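Local coordinates for protein cleavage stimulation factor 77 (PDB 2UY1) that probably binds mRNA and, as a cleavage stimulation factor subunit, is thought to take part in 3'-end processing of pre-mRNA, at residues Arg197-His202 against Phe217-Tyr222. Residues are numbered along the deposited sequence; the frame is centred on the assembly and turned at random.
Sequences RMHFIH and FFYSEY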
ATOM      1  N   ARG B 197      29.389  34.661 -11.666  1.00 29.04           N
ATOM      2  CA  ARG B 197      28.057  34.449 -12.189  1.00 28.07           C
ATOM      3  C   ARG B 197      27.145  33.694 -11.213  1.00 27.75           C
ATOM      4  O   ARG B 197      25.956  33.988 -11.115  1.00 26.88           O
ATOM      5  CB  ARG B 197      28.089  33.725 -13.535  1.00 27.02           C
ATOM      6  CG  ARG B 197      26.643  33.507 -14.143  1.00 27.75           C
ATOM      7  CD  ARG B 197      26.628  33.418 -15.680  1.00 26.43           C
ATOM      8  NE  ARG B 197      25.285  33.196 -16.196  1.00 28.33           N
ATOM      9  CZ  ARG B 197      24.415  34.165 -16.495  1.00 29.28           C
ATOM     10  NH1 ARG B 197      24.741  35.458 -16.305  1.00 26.92           N
ATOM     11  NH2 ARG B 197      23.210  33.841 -16.954  1.00 29.67           N
ATOM     12  N   MET B 198      27.704  32.700 -10.544  1.00 28.64           N
ATOM     13  CA  MET B 198      26.930  31.804  -9.658  1.00 29.35           C
ATOM     14  C   MET B 198      26.558  32.506  -8.332  1.00 29.79           C
ATOM     15  O   MET B 198      25.481  32.267  -7.753  1.00 29.72           O
ATOM     16  CB  MET B 198      27.743  30.522  -9.364  1.00 29.33           C
ATOM     17  CG  MET B 198      27.827  29.493 -10.538  1.00 27.39           C
ATOM     18  SD  MET B 198      26.294  29.307 -11.473  1.00 29.40           S
ATOM     19  CE  MET B 198      25.157  28.710 -10.197  1.00 28.79           C
ATOM     20  N   HIS B 199      27.461  33.357  -7.847  1.00 29.15           N
ATOM     21  CA  HIS B 199      27.183  34.170  -6.657  1.00 29.78           C
ATOM     22  C   HIS B 199      25.976  35.053  -6.922  1.00 30.24           C
ATOM     23  O   HIS B 199      25.045  35.051  -6.135  1.00 31.40           O
ATOM     24  CB  HIS B 199      28.392  35.006  -6.264  1.00 28.79           C
ATOM     25  CG  HIS B 199      29.502  34.211  -5.627  1.00 27.05           C
ATOM     26  ND1 HIS B 199      29.320  33.445  -4.498  1.00 24.53           N
ATOM     27  CD2 HIS B 199      30.820  34.119  -5.928  1.00 28.77           C
ATOM     28  CE1 HIS B 199      30.468  32.899  -4.139  1.00 25.98           C
ATOM     29  NE2 HIS B 199      31.397  33.292  -4.994  1.00 29.28           N
ATOM     30  N   PHE B 200      25.962  35.750  -8.065  1.00 30.95           N
ATOM     31  CA  PHE B 200      24.854  36.647  -8.405  1.00 30.72           C
ATOM     32  C   PHE B 200      23.540  35.892  -8.401  1.00 30.95           C
ATOM     33  O   PHE B 200      22.552  36.355  -7.822  1.00 31.50           O
ATOM     34  CB  PHE B 200      25.031  37.329  -9.779  1.00 30.25           C
ATOM     35  CG  PHE B 200      23.774  37.935 -10.284  1.00 29.68           C
ATOM     36  CD1 PHE B 200      23.386  39.203  -9.864  1.00 30.10           C
ATOM     37  CD2 PHE B 200      22.935  37.225 -11.105  1.00 28.05           C
ATOM     38  CE1 PHE B 200      22.196  39.739 -10.288  1.00 27.60           C
ATOM     39  CE2 PHE B 200      21.720  37.761 -11.548  1.00 30.48           C
ATOM     40  CZ  PHE B 200      21.360  39.013 -11.155  1.00 29.83           C
ATOM     41  N   ILE B 201      23.521  34.755  -9.105  1.00 30.50           N
ATOM     42  CA  ILE B 201      22.296  33.968  -9.262  1.00 29.33           C
ATOM     43  C   ILE B 201      21.758  33.548  -7.892  1.00 28.50           C
ATOM     44  O   ILE B 201      20.591  33.767  -7.619  1.00 28.82           O
ATOM     45  CB  ILE B 201      22.513  32.766 -10.285  1.00 30.14           C
ATOM     46  CG1 ILE B 201      22.587  33.321 -11.732  1.00 29.26           C
ATOM     47  CG2 ILE B 201      21.476  31.671 -10.131  1.00 29.15           C
ATOM     48  CD1 ILE B 201      22.737  32.261 -12.855  1.00 28.49           C
ATOM     49  N   HIS B 202      22.605  32.986  -7.023  1.00 26.95           N
ATOM     50  CA  HIS B 202      22.174  32.537  -5.686  1.00 27.18           C
ATOM     51  C   HIS B 202      21.727  33.717  -4.784  1.00 27.23           C
ATOM     52  O   HIS B 202      20.724  33.625  -4.075  1.00 27.92           O
ATOM     53  CB  HIS B 202      23.296  31.782  -4.959  1.00 26.77           C
ATOM     54  CG  HIS B 202      23.529  30.384  -5.462  1.00 26.23           C
ATOM     55  ND1 HIS B 202      24.500  30.077  -6.397  1.00 24.30           N
ATOM     56  CD2 HIS B 202      22.924  29.211  -5.145  1.00 23.80           C
ATOM     57  CE1 HIS B 202      24.453  28.781  -6.672  1.00 24.25           C
ATOM     58  NE2 HIS B 202      23.515  28.230  -5.917  1.00 23.85           N
ATOM     59  N   PHE B 217      19.712  26.771   1.656  1.00 22.34           N
ATOM     60  CA  PHE B 217      20.377  25.458   1.494  1.00 22.10           C
ATOM     61  C   PHE B 217      21.058  25.345   0.102  1.00 21.62           C
ATOM     62  O   PHE B 217      22.140  24.784   0.015  1.00 20.12           O
ATOM     63  CB  PHE B 217      19.395  24.292   1.741  1.00 23.21           C
ATOM     64  CG  PHE B 217      19.925  22.906   1.280  1.00 22.50           C
ATOM     65  CD1 PHE B 217      20.569  22.070   2.173  1.00 20.26           C
ATOM     66  CD2 PHE B 217      19.783  22.483  -0.077  1.00 24.92           C
ATOM     67  CE1 PHE B 217      21.035  20.783   1.760  1.00 23.06           C
ATOM     68  CE2 PHE B 217      20.278  21.244  -0.531  1.00 23.26           C
ATOM     69  CZ  PHE B 217      20.936  20.390   0.385  1.00 24.33           C
ATOM     70  N   PHE B 218      20.406  25.835  -0.974  1.00 22.65           N
ATOM     71  CA  PHE B 218      20.999  25.775  -2.334  1.00 23.56           C
ATOM     72  C   PHE B 218      22.378  26.461  -2.390  1.00 23.99           C
ATOM     73  O   PHE B 218      23.372  25.879  -2.847  1.00 25.30           O
ATOM     74  CB  PHE B 218      20.159  26.493  -3.398  1.00 23.97           C
ATOM     75  CG  PHE B 218      18.786  25.919  -3.660  1.00 23.94           C
ATOM     76  CD1 PHE B 218      18.430  24.598  -3.336  1.00 28.27           C
ATOM     77  CD2 PHE B 218      17.863  26.707  -4.330  1.00 26.03           C
ATOM     78  CE1 PHE B 218      17.134  24.095  -3.616  1.00 26.31           C
ATOM     79  CE2 PHE B 218      16.597  26.212  -4.619  1.00 24.76           C
ATOM     80  CZ  PHE B 218      16.230  24.912  -4.245  1.00 25.65           C
ATOM     81  N   TYR B 219      22.422  27.704  -1.918  1.00 24.93           N
ATOM     82  CA  TYR B 219      23.666  28.501  -1.844  1.00 23.09           C
ATOM     83  C   TYR B 219      24.677  27.918  -0.887  1.00 23.64           C
ATOM     84  O   TYR B 219      25.877  27.842  -1.204  1.00 23.96           O
ATOM     85  CB  TYR B 219      23.351  29.959  -1.460  1.00 24.81           C
ATOM     86  CG  TYR B 219      24.445  30.974  -1.799  1.00 22.58           C
ATOM     87  CD1 TYR B 219      25.372  30.716  -2.799  1.00 21.38           C
ATOM     88  CD2 TYR B 219      24.474  32.227  -1.197  1.00 23.49           C
ATOM     89  CE1 TYR B 219      26.329  31.649  -3.164  1.00 23.42           C
ATOM     90  CE2 TYR B 219      25.461  33.165  -1.510  1.00 17.35           C
ATOM     91  CZ  TYR B 219      26.365  32.889  -2.486  1.00 24.36           C
ATOM     92  OH  TYR B 219      27.341  33.820  -2.801  1.00 27.28           O
ATOM     93  N   SER B 220      24.234  27.523   0.300  1.00 22.33           N
ATOM     94  CA  SER B 220      25.144  26.893   1.254  1.00 21.86           C
ATOM     95  C   SER B 220      25.889  25.718   0.585  1.00 21.45           C
ATOM     96  O   SER B 220      27.121  25.585   0.702  1.00 21.06           O
ATOM     97  CB  SER B 220      24.340  26.407   2.475  1.00 21.24           C
ATOM     98  OG  SER B 220      25.155  25.608   3.347  1.00 23.24           O
ATOM     99  N   GLU B 221      25.113  24.875  -0.117  1.00 21.34           N
ATOM    100  CA  GLU B 221      25.648  23.675  -0.776  1.00 20.79           C
ATOM    101  C   GLU B 221      26.593  24.065  -1.888  1.00 21.84           C
ATOM    102  O   GLU B 221      27.673  23.536  -1.957  1.00 21.43           O
ATOM    103  CB  GLU B 221      24.559  22.765  -1.311  1.00 19.99           C
ATOM    104  CG  GLU B 221      23.864  21.885  -0.240  1.00 17.39           C
ATOM    105  CD  GLU B 221      24.782  20.921   0.506  1.00 22.33           C
ATOM    106  OE1 GLU B 221      25.223  19.900  -0.080  1.00 19.68           O
ATOM    107  OE2 GLU B 221      25.020  21.143   1.711  1.00 21.57           O
ATOM    108  N   TYR B 222      26.203  25.043  -2.702  1.00 23.50           N
ATOM    109  CA  TYR B 222      27.097  25.578  -3.724  1.00 24.90           C
ATOM    110  C   TYR B 222      28.411  26.053  -3.105  1.00 24.67           C
ATOM    111  O   TYR B 222      29.496  25.716  -3.579  1.00 24.25           O
ATOM    112  CB  TYR B 222      26.435  26.709  -4.499  1.00 25.89           C
ATOM    113  CG  TYR B 222      27.442  27.409  -5.365  1.00 28.74           C
ATOM    114  CD1 TYR B 222      27.931  26.795  -6.524  1.00 29.11           C
ATOM    115  CD2 TYR B 222      27.935  28.668  -5.019  1.00 29.09           C
ATOM    116  CE1 TYR B 222      28.880  27.435  -7.343  1.00 30.96           C
ATOM    117  CE2 TYR B 222      28.875  29.312  -5.830  1.00 29.85           C
ATOM    118  CZ  TYR B 222      29.347  28.691  -6.980  1.00 30.17           C
ATOM    119  OH  TYR B 222      30.292  29.315  -7.773  1.00 31.75           O
TER
HETATM  120  O   HOH W   1      23.088  25.503  -5.820  1.00 26.76           O
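H202 of helix 193-208 reaches toward helix 213-225, where its ring lies beside those of Y219 and Y222, and its atoms can be followed outward one by one. CB lies over the face of the Y219 ring, a CH-pi contact 3.5 Å from the centroid. CB points toward the other helix, and chi1 of -75° sets CG anti to the carbonyl carbon, beside Y219 CD1. CD2 meets the backbone of Y219, while CE1 touches CG of Y222 at 3.5 Å. The imidazole plane is nearly parallel to both tyrosine rings but slid off each, so there is little true stacking. Its two nitrogens have separate tasks. ND1 donates to M198 O, 2.8 Å away, from above the carbonyl plane, while the backbone N of H202 reaches the same oxygen from the opposite face; the ND1 bond, nearly in the ring plane, helps fix the rotation of the imidazole. NE2 meets a water at 2.8 Å, which in turn donates to F218 O. Histidine suits this buried place because its flat ring packs against two tyrosines while both nitrogens find polar partners.

One turn back, H199 ND1 and Y219 OH share a hydrogen bond of 2.6 Å, with the two rings rim to rim; NE2 of H199 is hydrogen-bonded to E195 OE2. The edge of Y222 points at the face of H199, planes at 84°, and the phenol end of Y222 packs against M198, with CZ 3.4 Å from M198 CB. M198, its chain bent at chi2 and chi3, also touches E182 and M183 of helix 173-184, while Y219 also touches helix 229-242. The result is an aromatic cluster between two antiparallel helices, 161° between their directions, the helical-hairpin arrangement typical of the HAT/TPR-like alpha-solenoid of suppressor of forked proteins.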